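Local coordinates for protein probable 3-hydroxybutyryl-CoA dehydrogenase (PDB 3MOG) that catalyses the NAD-dependent oxidation of 3-hydroxyadipyl-CoA to 3-oxoadipyl-CoA in phenylacetate degradation, working as a homotrimer, at residues 99-104 with 127-132; 317-322 with 367-372; 330-334 with 355-359. All coordinates share one frame; numbering follows the deposited sequence.

Contact 1. Residues 99-104 with 127-132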
ATOM      1  N   LYS C  99      21.078   6.555  20.179  1.00 64.04           N
ATOM      2  CA  LYS C  99      20.738   7.959  20.441  1.00 60.39           C
ATOM      3  C   LYS C  99      19.942   8.136  21.719  1.00 59.35           C
ATOM      4  O   LYS C  99      20.194   9.071  22.483  1.00 55.09           O
ATOM      5  CB  LYS C  99      19.958   8.561  19.274  1.00 60.41           C
ATOM      6  CG  LYS C  99      20.830   9.081  18.175  1.00 57.07           C
ATOM      7  CD  LYS C  99      20.002   9.547  17.001  1.00 58.06           C
ATOM      8  CE  LYS C  99      20.905  10.078  15.910  1.00 55.32           C
ATOM      9  NZ  LYS C  99      20.470   9.584  14.591  1.00 77.51           N
ATOM     10  N   LYS C 100      18.986   7.231  21.942  1.00 60.19           N
ATOM     11  CA  LYS C 100      18.157   7.254  23.149  1.00 63.05           C
ATOM     12  C   LYS C 100      19.025   7.094  24.393  1.00 64.35           C
ATOM     13  O   LYS C 100      18.845   7.821  25.376  1.00 62.50           O
ATOM     14  CB  LYS C 100      17.080   6.173  23.092  1.00 65.69           C
ATOM     15  CG  LYS C 100      15.845   6.553  22.267  1.00 66.10           C
ATOM     16  CD  LYS C 100      14.879   5.361  22.059  1.00 62.96           C
ATOM     17  CE  LYS C 100      14.143   4.945  23.332  1.00 62.16           C
ATOM     18  NZ  LYS C 100      13.238   5.998  23.870  1.00 71.59           N
ATOM     19  N   ALA C 101      19.986   6.169  24.315  1.00 60.68           N
ATOM     20  CA  ALA C 101      20.989   5.963  25.369  1.00 65.13           C
ATOM     21  C   ALA C 101      21.897   7.184  25.580  1.00 59.83           C
ATOM     22  O   ALA C 101      22.178   7.562  26.720  1.00 62.06           O
ATOM     23  CB  ALA C 101      21.831   4.712  25.074  1.00 59.97           C
ATOM     24  N   LEU C 102      22.342   7.795  24.481  1.00 57.25           N
ATOM     25  CA  LEU C 102      23.168   9.003  24.541  1.00 56.79           C
ATOM     26  C   LEU C 102      22.427  10.165  25.194  1.00 62.05           C
ATOM     27  O   LEU C 102      22.979  10.837  26.066  1.00 66.29           O
ATOM     28  CB  LEU C 102      23.662   9.396  23.145  1.00 58.07           C
ATOM     29  CG  LEU C 102      24.666  10.539  22.920  1.00 67.65           C
ATOM     30  CD1 LEU C 102      25.780  10.606  23.972  1.00 65.04           C
ATOM     31  CD2 LEU C 102      25.278  10.376  21.541  1.00 65.65           C
ATOM     32  N   PHE C 103      21.178  10.390  24.792  1.00 64.24           N
ATOM     33  CA  PHE C 103      20.420  11.546  25.282  1.00 62.53           C
ATOM     34  C   PHE C 103      19.974  11.384  26.727  1.00 62.44           C
ATOM     35  O   PHE C 103      19.848  12.371  27.458  1.00 65.69           O
ATOM     36  CB  PHE C 103      19.235  11.866  24.364  1.00 60.11           C
ATOM     37  CG  PHE C 103      19.582  12.784  23.223  1.00 58.90           C
ATOM     38  CD1 PHE C 103      19.173  14.112  23.238  1.00 47.38           C
ATOM     39  CD2 PHE C 103      20.315  12.319  22.130  1.00 55.09           C
ATOM     40  CE1 PHE C 103      19.484  14.957  22.186  1.00 58.00           C
ATOM     41  CE2 PHE C 103      20.638  13.156  21.081  1.00 59.84           C
ATOM     42  CZ  PHE C 103      20.226  14.484  21.106  1.00 53.30           C
ATOM     43  N   ALA C 104      19.759  10.133  27.127  1.00 67.12           N
ATOM     44  CA  ALA C 104      19.513   9.787  28.523  1.00 69.48           C
ATOM     45  C   ALA C 104      20.725  10.160  29.387  1.00 71.37           C
ATOM     46  O   ALA C 104      20.577  10.763  30.453  1.00 73.55           O
ATOM     47  CB  ALA C 104      19.194   8.303  28.653  1.00 67.98           C
ATOM     48  N   ALA C 127      10.747  10.466  19.386  1.00 57.32           N
ATOM     49  CA  ALA C 127      11.227   9.188  19.905  1.00 59.14           C
ATOM     50  C   ALA C 127      12.556   9.321  20.642  1.00 65.61           C
ATOM     51  O   ALA C 127      12.810   8.575  21.589  1.00 67.01           O
ATOM     52  CB  ALA C 127      11.327   8.152  18.793  1.00 56.71           C
ATOM     53  N   ILE C 128      13.400  10.256  20.196  1.00 66.58           N
ATOM     54  CA  ILE C 128      14.648  10.576  20.896  1.00 61.77           C
ATOM     55  C   ILE C 128      14.317  11.194  22.253  1.00 63.31           C
ATOM     56  O   ILE C 128      14.883  10.798  23.277  1.00 64.31           O
ATOM     57  CB  ILE C 128      15.547  11.536  20.061  1.00 60.34           C
ATOM     58  CG1 ILE C 128      16.141  10.797  18.868  1.00 50.92           C
ATOM     59  CG2 ILE C 128      16.684  12.135  20.910  1.00 59.34           C
ATOM     60  CD1 ILE C 128      16.575  11.722  17.739  1.00 58.28           C
ATOM     61  N   ALA C 129      13.359  12.121  22.247  1.00 59.63           N
ATOM     62  CA  ALA C 129      13.020  12.939  23.409  1.00 60.25           C
ATOM     63  C   ALA C 129      12.057  12.265  24.372  1.00 63.62           C
ATOM     64  O   ALA C 129      11.671  12.863  25.391  1.00 61.14           O
ATOM     65  CB  ALA C 129      12.423  14.252  22.953  1.00 58.44           C
ATOM     66  N   ALA C 130      11.679  11.034  24.033  1.00 71.04           N
ATOM     67  CA  ALA C 130      10.594  10.303  24.695  1.00 77.65           C
ATOM     68  C   ALA C 130      10.808  10.086  26.196  1.00 80.34           C
ATOM     69  O   ALA C 130       9.957  10.459  27.006  1.00 81.73           O
ATOM     70  CB  ALA C 130      10.338   8.959  23.972  1.00 74.49           C
ATOM     71  N   GLU C 131      11.953   9.516  26.562  1.00 82.77           N
ATOM     72  CA  GLU C 131      12.183   9.089  27.944  1.00 87.67           C
ATOM     73  C   GLU C 131      13.116  10.020  28.719  1.00 87.18           C
ATOM     74  O   GLU C 131      13.417   9.764  29.886  1.00 89.07           O
ATOM     75  CB  GLU C 131      12.719   7.650  27.983  1.00 88.06           C
ATOM     76  CG  GLU C 131      11.914   6.649  27.155  1.00 95.08           C
ATOM     77  CD  GLU C 131      12.190   5.209  27.541  1.00101.10           C
ATOM     78  OE1 GLU C 131      11.864   4.832  28.686  1.00103.35           O
ATOM     79  OE2 GLU C 131      12.721   4.451  26.698  1.00101.79           O
ATOM     80  N   ILE C 132      13.562  11.103  28.081  1.00 85.45           N
ATOM     81  CA  ILE C 132      14.575  11.965  28.692  1.00 82.20           C
ATOM     82  C   ILE C 132      13.967  13.103  29.518  1.00 81.31           C
ATOM     83  O   ILE C 132      12.824  13.503  29.287  1.00 79.69           O
ATOM     84  CB  ILE C 132      15.676  12.443  27.670  1.00 80.84           C
ATOM     85  CG1 ILE C 132      15.313  13.769  26.995  1.00 76.34           C
ATOM     86  CG2 ILE C 132      16.014  11.335  26.662  1.00 71.59           C
ATOM     87  CD1 ILE C 132      16.020  14.974  27.596  1.00 70.86           C
TER
HETATM   88  O   HOH W   1      14.212   8.724  24.797  1.00 58.07           O
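Ala127 offers its carbonyl O to the ammonium of Lys100, but the bond is weak, with NZ 3.5 Å from that O. Next comes Ile128, whose CG2 methyl sits over the centre of one face of the Phe103 ring, 3.8 Å from the centroid and 11° off the ring normal, a clean CH-pi contact. Because CG1 lies anti to the carbonyl carbon (chi1 -72°), that branch leaves the ring and brings CD1 against CD of Lys99, whose own NZ pairs with Glu94. The carbonyl O of Ile128 accepts a bond from a water at 2.7 Å; the same water takes one from the backbone N of Glu131 and one from Lys100 NZ, at 3.0 Å. Glu131 adds a long, weak salt bridge, OE2 to Lys100 NZ at 3.3 Å. The lysine reaches all this by bending at chi3 and chi4, which curls NZ back over the 127-131 turn. With Lys100 replaced by an alanine, Glu131 would probably lose this counter-charge and the water its ammonium donor. Ile132 then sets CG2 4.0 Å from CB of Phe103. Ala127 and Ala130 also touch Ile270 of a second subunit. Helix 96-109 and the turn after helix 125-128 thus pack together within the NAD-binding Rossmann domain, with Phe103 also resting on strands 87-90, 115-118 and 138-143.

Contact 2. Residues 317-322 with 367-372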
ATOM      1  N   ILE C 317       1.885  25.160 -37.069  1.00 68.83           N
ATOM      2  CA  ILE C 317       2.954  25.258 -38.055  1.00 67.55           C
ATOM      3  C   ILE C 317       2.468  24.469 -39.266  1.00 70.49           C
ATOM      4  O   ILE C 317       2.470  23.239 -39.243  1.00 72.56           O
ATOM      5  CB  ILE C 317       4.265  24.662 -37.486  1.00 66.11           C
ATOM      6  CG1 ILE C 317       4.622  25.328 -36.151  1.00 63.45           C
ATOM      7  CG2 ILE C 317       5.400  24.831 -38.452  1.00 65.91           C
ATOM      8  CD1 ILE C 317       5.671  24.610 -35.350  1.00 45.28           C
ATOM      9  N   ASP C 318       2.042  25.197 -40.304  1.00 71.66           N
ATOM     10  CA  ASP C 318       1.280  24.651 -41.438  1.00 70.77           C
ATOM     11  C   ASP C 318       0.071  23.833 -40.958  1.00 71.00           C
ATOM     12  O   ASP C 318      -0.930  24.414 -40.545  1.00 72.48           O
ATOM     13  CB  ASP C 318       2.182  23.889 -42.432  1.00 73.52           C
ATOM     14  CG  ASP C 318       3.146  24.816 -43.189  1.00 75.93           C
ATOM     15  OD1 ASP C 318       2.843  26.017 -43.348  1.00 81.72           O
ATOM     16  OD2 ASP C 318       4.212  24.346 -43.631  1.00 81.84           O
ATOM     17  N   ASP C 319       0.169  22.506 -40.994  1.00 66.42           N
ATOM     18  CA  ASP C 319      -0.892  21.641 -40.451  1.00 70.24           C
ATOM     19  C   ASP C 319      -0.518  20.970 -39.111  1.00 70.08           C
ATOM     20  O   ASP C 319      -1.374  20.353 -38.467  1.00 67.26           O
ATOM     21  CB  ASP C 319      -1.326  20.585 -41.477  1.00 67.86           C
ATOM     22  CG  ASP C 319      -0.167  19.736 -41.977  1.00 69.70           C
ATOM     23  OD1 ASP C 319       0.990  20.215 -41.961  1.00 73.02           O
ATOM     24  OD2 ASP C 319      -0.420  18.585 -42.393  1.00 66.25           O
ATOM     25  N   VAL C 320       0.749  21.102 -38.709  1.00 70.00           N
ATOM     26  CA  VAL C 320       1.266  20.535 -37.458  1.00 70.05           C
ATOM     27  C   VAL C 320       0.901  21.390 -36.254  1.00 71.59           C
ATOM     28  O   VAL C 320       1.193  22.586 -36.225  1.00 73.95           O
ATOM     29  CB  VAL C 320       2.803  20.438 -37.465  1.00 70.27           C
ATOM     30  CG1 VAL C 320       3.303  19.530 -36.334  1.00 67.24           C
ATOM     31  CG2 VAL C 320       3.296  19.963 -38.807  1.00 68.74           C
ATOM     32  N   LEU C 321       0.275  20.772 -35.258  1.00 68.14           N
ATOM     33  CA  LEU C 321       0.144  21.411 -33.957  1.00 64.04           C
ATOM     34  C   LEU C 321       1.349  21.051 -33.106  1.00 58.78           C
ATOM     35  O   LEU C 321       1.622  19.874 -32.861  1.00 59.62           O
ATOM     36  CB  LEU C 321      -1.154  21.011 -33.254  1.00 64.59           C
ATOM     37  CG  LEU C 321      -2.490  21.457 -33.870  1.00 76.64           C
ATOM     38  CD1 LEU C 321      -3.634  21.170 -32.918  1.00 75.23           C
ATOM     39  CD2 LEU C 321      -2.505  22.931 -34.236  1.00 72.53           C
ATOM     40  N   LEU C 322       2.089  22.076 -32.705  1.00 50.86           N
ATOM     41  CA  LEU C 322       3.143  21.948 -31.718  1.00 51.08           C
ATOM     42  C   LEU C 322       2.542  22.378 -30.384  1.00 54.10           C
ATOM     43  O   LEU C 322       2.203  23.557 -30.193  1.00 51.44           O
ATOM     44  CB  LEU C 322       4.340  22.826 -32.076  1.00 46.83           C
ATOM     45  CG  LEU C 322       5.493  22.817 -31.074  1.00 51.59           C
ATOM     46  CD1 LEU C 322       6.175  21.463 -31.074  1.00 46.86           C
ATOM     47  CD2 LEU C 322       6.497  23.930 -31.351  1.00 50.43           C
ATOM     48  N   LYS C 367       9.268  19.921 -39.882  1.00 54.02           N
ATOM     49  CA  LYS C 367       8.795  21.325 -39.817  1.00 65.97           C
ATOM     50  C   LYS C 367       8.842  21.902 -38.390  1.00 68.85           C
ATOM     51  O   LYS C 367       9.321  23.028 -38.180  1.00 71.77           O
ATOM     52  CB  LYS C 367       7.376  21.472 -40.379  1.00 62.79           C
ATOM     53  CG  LYS C 367       7.276  21.390 -41.891  1.00 76.91           C
ATOM     54  CD  LYS C 367       5.817  21.435 -42.340  1.00 86.53           C
ATOM     55  CE  LYS C 367       5.694  21.346 -43.857  1.00 87.97           C
ATOM     56  NZ  LYS C 367       4.288  21.573 -44.308  1.00 87.44           N
ATOM     57  N   ALA C 368       8.349  21.117 -37.426  1.00 66.97           N
ATOM     58  CA  ALA C 368       8.347  21.504 -36.016  1.00 63.74           C
ATOM     59  C   ALA C 368       9.758  21.572 -35.434  1.00 61.38           C
ATOM     60  O   ALA C 368      10.056  22.480 -34.662  1.00 58.02           O
ATOM     61  CB  ALA C 368       7.474  20.560 -35.203  1.00 63.92           C
ATOM     62  N   ILE C 369      10.618  20.623 -35.815  1.00 59.68           N
ATOM     63  CA  ILE C 369      12.009  20.607 -35.338  1.00 61.11           C
ATOM     64  C   ILE C 369      12.751  21.843 -35.858  1.00 62.55           C
ATOM     65  O   ILE C 369      13.479  22.498 -35.096  1.00 64.14           O
ATOM     66  CB  ILE C 369      12.765  19.295 -35.735  1.00 60.35           C
ATOM     67  CG1 ILE C 369      12.138  18.082 -35.046  1.00 57.26           C
ATOM     68  CG2 ILE C 369      14.267  19.380 -35.392  1.00 53.20           C
ATOM     69  CD1 ILE C 369      12.672  16.724 -35.514  1.00 62.08           C
ATOM     70  N   TYR C 370      12.539  22.158 -37.142  1.00 56.53           N
ATOM     71  CA  TYR C 370      13.141  23.330 -37.781  1.00 64.47           C
ATOM     72  C   TYR C 370      12.750  24.609 -37.041  1.00 63.30           C
ATOM     73  O   TYR C 370      13.618  25.375 -36.629  1.00 64.55           O
ATOM     74  CB  TYR C 370      12.760  23.436 -39.277  1.00 65.42           C
ATOM     75  CG  TYR C 370      13.284  24.707 -39.947  1.00 73.45           C
ATOM     76  CD1 TYR C 370      14.599  24.781 -40.431  1.00 78.40           C
ATOM     77  CD2 TYR C 370      12.473  25.839 -40.078  1.00 78.70           C
ATOM     78  CE1 TYR C 370      15.091  25.952 -41.025  1.00 80.94           C
ATOM     79  CE2 TYR C 370      12.952  27.013 -40.662  1.00 87.47           C
ATOM     80  CZ  TYR C 370      14.258  27.063 -41.137  1.00 90.43           C
ATOM     81  OH  TYR C 370      14.720  28.224 -41.720  1.00 91.40           O
ATOM     82  N   TYR C 371      11.447  24.819 -36.879  1.00 62.48           N
ATOM     83  CA  TYR C 371      10.917  25.988 -36.179  1.00 67.42           C
ATOM     84  C   TYR C 371      11.584  26.225 -34.828  1.00 68.61           C
ATOM     85  O   TYR C 371      11.927  27.363 -34.490  1.00 69.64           O
ATOM     86  CB  TYR C 371       9.400  25.867 -35.994  1.00 65.63           C
ATOM     87  CG  TYR C 371       8.823  26.939 -35.098  1.00 71.99           C
ATOM     88  CD1 TYR C 371       8.385  26.637 -33.799  1.00 70.81           C
ATOM     89  CD2 TYR C 371       8.738  28.263 -35.534  1.00 73.81           C
ATOM     90  CE1 TYR C 371       7.867  27.625 -32.969  1.00 69.38           C
ATOM     91  CE2 TYR C 371       8.227  29.260 -34.713  1.00 69.91           C
ATOM     92  CZ  TYR C 371       7.786  28.934 -33.435  1.00 78.43           C
ATOM     93  OH  TYR C 371       7.277  29.922 -32.628  1.00 84.92           O
ATOM     94  N   LEU C 372      11.765  25.143 -34.071  1.00 63.59           N
ATOM     95  CA  LEU C 372      12.334  25.215 -32.735  1.00 62.88           C
ATOM     96  C   LEU C 372      13.805  25.588 -32.755  1.00 64.38           C
ATOM     97  O   LEU C 372      14.244  26.427 -31.960  1.00 61.59           O
ATOM     98  CB  LEU C 372      12.130  23.890 -31.992  1.00 63.74           C
ATOM     99  CG  LEU C 372      10.693  23.566 -31.575  1.00 58.87           C
ATOM    100  CD1 LEU C 372      10.580  22.133 -31.081  1.00 61.09           C
ATOM    101  CD2 LEU C 372      10.216  24.549 -30.524  1.00 56.95           C
TER
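This is a helix-on-sheet contact in the second, reduced Rossmann-fold domain: helix 362-373 lies across the hairpin formed by strands 314-317 and 320-324. A type II' turn from Ile317 to Val320 joins the two strands, and the short segments 320-322 and 367-372 cross at -45° with their axes 9.7 Å apart. The interior is apolar. Ala368 puts its CB 4.4 Å from Val320 CG1, and Ile317 and Leu322 close in beside it. Leu322 meets Leu372 tip to tip, CD2 to CD2 at 3.9 Å, and the same CD2 of Leu322 lies at the edge of the Tyr371 ring, near its plane. Tyr371, with CG anti to its own N (chi1 171°), offers CB, CG and CD1 to Ile317, whose CD1 comes within 3.7 Å of Tyr371 CD1. Strands 307-309 and 341-345 supply further side chains to this layer. At the turn a salt bridge takes over. Lys367 stretches out fully beyond CG and crosses Asp318 at about a right angle, while Asp318 OD1 is taken by the backbone N atoms of Met305 and Lys306. Lys367 NZ reaches Asp318 OD2 at 2.9 Å, meeting it on the anti side, 24° out of the carboxylate plane.

Contact 3. Residues 330-334 with 355-359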
ATOM      1  N   ALA C 330       1.045  12.910 -27.761  1.00 51.12           N
ATOM      2  CA  ALA C 330       0.965  13.360 -29.146  1.00 50.16           C
ATOM      3  C   ALA C 330       0.005  12.496 -29.959  1.00 48.42           C
ATOM      4  O   ALA C 330      -0.833  13.030 -30.695  1.00 47.74           O
ATOM      5  CB  ALA C 330       2.358  13.369 -29.766  1.00 48.32           C
ATOM      6  N   GLN C 331       0.092  11.174 -29.783  1.00 48.41           N
ATOM      7  CA  GLN C 331      -0.787  10.229 -30.476  1.00 50.42           C
ATOM      8  C   GLN C 331      -2.268  10.427 -30.155  1.00 53.17           C
ATOM      9  O   GLN C 331      -3.105  10.412 -31.060  1.00 49.88           O
ATOM     10  CB  GLN C 331      -0.353   8.772 -30.223  1.00 54.06           C
ATOM     11  CG  GLN C 331      -1.037   7.725 -31.138  1.00 55.70           C
ATOM     12  CD  GLN C 331      -0.413   7.587 -32.558  1.00 69.85           C
ATOM     13  OE1 GLN C 331       0.205   8.512 -33.095  1.00 60.67           O
ATOM     14  NE2 GLN C 331      -0.591   6.412 -33.159  1.00 68.61           N
ATOM     15  N   ALA C 332      -2.599  10.623 -28.881  1.00 52.40           N
ATOM     16  CA  ALA C 332      -4.001  10.839 -28.514  1.00 50.92           C
ATOM     17  C   ALA C 332      -4.539  12.126 -29.129  1.00 51.82           C
ATOM     18  O   ALA C 332      -5.672  12.157 -29.599  1.00 55.50           O
ATOM     19  CB  ALA C 332      -4.192  10.849 -26.998  1.00 47.94           C
ATOM     20  N   LEU C 333      -3.723  13.181 -29.116  1.00 52.31           N
ATOM     21  CA  LEU C 333      -4.117  14.462 -29.708  1.00 53.23           C
ATOM     22  C   LEU C 333      -4.256  14.338 -31.223  1.00 50.84           C
ATOM     23  O   LEU C 333      -5.229  14.825 -31.797  1.00 52.51           O
ATOM     24  CB  LEU C 333      -3.124  15.581 -29.330  1.00 53.20           C
ATOM     25  CG  LEU C 333      -3.089  15.937 -27.831  1.00 52.37           C
ATOM     26  CD1 LEU C 333      -1.947  16.880 -27.511  1.00 53.22           C
ATOM     27  CD2 LEU C 333      -4.415  16.511 -27.355  1.00 49.21           C
ATOM     28  N   ALA C 334      -3.303  13.640 -31.847  1.00 49.91           N
ATOM     29  CA  ALA C 334      -3.248  13.515 -33.301  1.00 54.81           C
ATOM     30  C   ALA C 334      -4.455  12.782 -33.874  1.00 56.49           C
ATOM     31  O   ALA C 334      -4.968  13.174 -34.920  1.00 60.28           O
ATOM     32  CB  ALA C 334      -1.934  12.869 -33.763  1.00 41.04           C
ATOM     33  N   ALA C 355       8.173  14.983 -28.658  1.00 45.45           N
ATOM     34  CA  ALA C 355       7.754  13.662 -29.091  1.00 50.63           C
ATOM     35  C   ALA C 355       6.785  13.856 -30.213  1.00 48.09           C
ATOM     36  O   ALA C 355       5.904  14.723 -30.138  1.00 47.98           O
ATOM     37  CB  ALA C 355       7.103  12.870 -27.947  1.00 44.35           C
ATOM     38  N   ALA C 356       6.981  13.071 -31.266  1.00 50.40           N
ATOM     39  CA  ALA C 356       6.100  13.079 -32.425  1.00 45.76           C
ATOM     40  C   ALA C 356       5.094  11.965 -32.251  1.00 48.71           C
ATOM     41  O   ALA C 356       5.440  10.894 -31.753  1.00 48.49           O
ATOM     42  CB  ALA C 356       6.900  12.837 -33.677  1.00 49.23           C
ATOM     43  N   ALA C 357       3.849  12.211 -32.644  1.00 50.04           N
ATOM     44  CA  ALA C 357       2.887  11.126 -32.752  1.00 57.60           C
ATOM     45  C   ALA C 357       3.389  10.145 -33.812  1.00 60.68           C
ATOM     46  O   ALA C 357       3.872  10.561 -34.868  1.00 63.49           O
ATOM     47  CB  ALA C 357       1.537  11.666 -33.117  1.00 52.21           C
ATOM     48  N   ALA C 358       3.307   8.854 -33.509  1.00 62.91           N
ATOM     49  CA  ALA C 358       3.657   7.777 -34.458  1.00 63.68           C
ATOM     50  C   ALA C 358       3.049   7.986 -35.841  1.00 60.54           C
ATOM     51  O   ALA C 358       3.690   7.699 -36.848  1.00 62.28           O
ATOM     52  CB  ALA C 358       3.219   6.419 -33.901  1.00 58.33           C
ATOM     53  N   VAL C 359       1.818   8.510 -35.853  1.00 62.75           N
ATOM     54  CA  VAL C 359       1.035   8.814 -37.057  1.00 61.41           C
ATOM     55  C   VAL C 359       1.543  10.028 -37.877  1.00 63.10           C
ATOM     56  O   VAL C 359       1.064  10.262 -38.994  1.00 64.68           O
ATOM     57  CB  VAL C 359      -0.486   8.966 -36.687  1.00 62.20           C
ATOM     58  CG1 VAL C 359      -0.838  10.394 -36.287  1.00 59.92           C
ATOM     59  CG2 VAL C 359      -1.390   8.486 -37.808  1.00 66.01           C
TER
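Gln331 OE1 accepts a hydrogen bond from the backbone N of Val359, 3.2 Å long and nearly straight, with an N-H...O angle of 162°. The donor lies in the carbonyl plane, on a lone pair of the amide oxygen. Ala358 N lies slightly nearer to OE1, but its angle is too poor for a bond, so Val359 alone makes the polar tie. A chi1 of -168° points CG away from the backbone N, and a bend at chi2 (81°) carries the amide over the turn after strand 351-356. Beneath the amide the packing is nearly all alanine. Ala357 CB touches OE1 of Gln331 at 3.4 Å and lies 3.7 Å from Ala334 CB; Ala330 CB presses on the backbone N of Ala357 at 3.4 Å. Such small side chains let the backbones come close, 4.4 Å between the CA atoms of Gln331 and Ala357. CG1 of Val359 finishes the apolar patch against Ala334 CB. Asp384 accepts from N of Ala330 and Gln331 at the start of helix 330-337; Gln331 packs on Leu469 of a third subunit. A helix laid this way on its sheet, covering strands 341-345 and 351-356, belongs to the alpha/beta layering of the reduced Rossmann-fold domain.

How the contacts relate
Contact 1 comes first along the chain, in the NAD-binding domain, and stands well apart: its centre is 63 Å from that of contact 2 and 58 Å from that of contact 3, on the opposite side of the chain's centre. Contacts 2 and 3 are neighbours, with centres 13 Å apart and nearest atoms about 7 Å apart, and both reach the six-stranded sheet of the reduced Rossmann-fold domain. Both segments of contact 3 fall in sequence between those of contact 2: strand 320-324 leads to helix 330-337, and strand 351-356 to helix 362-373. The chain therefore carries two separate Rossmann-type units, each with helices packed on its own sheet.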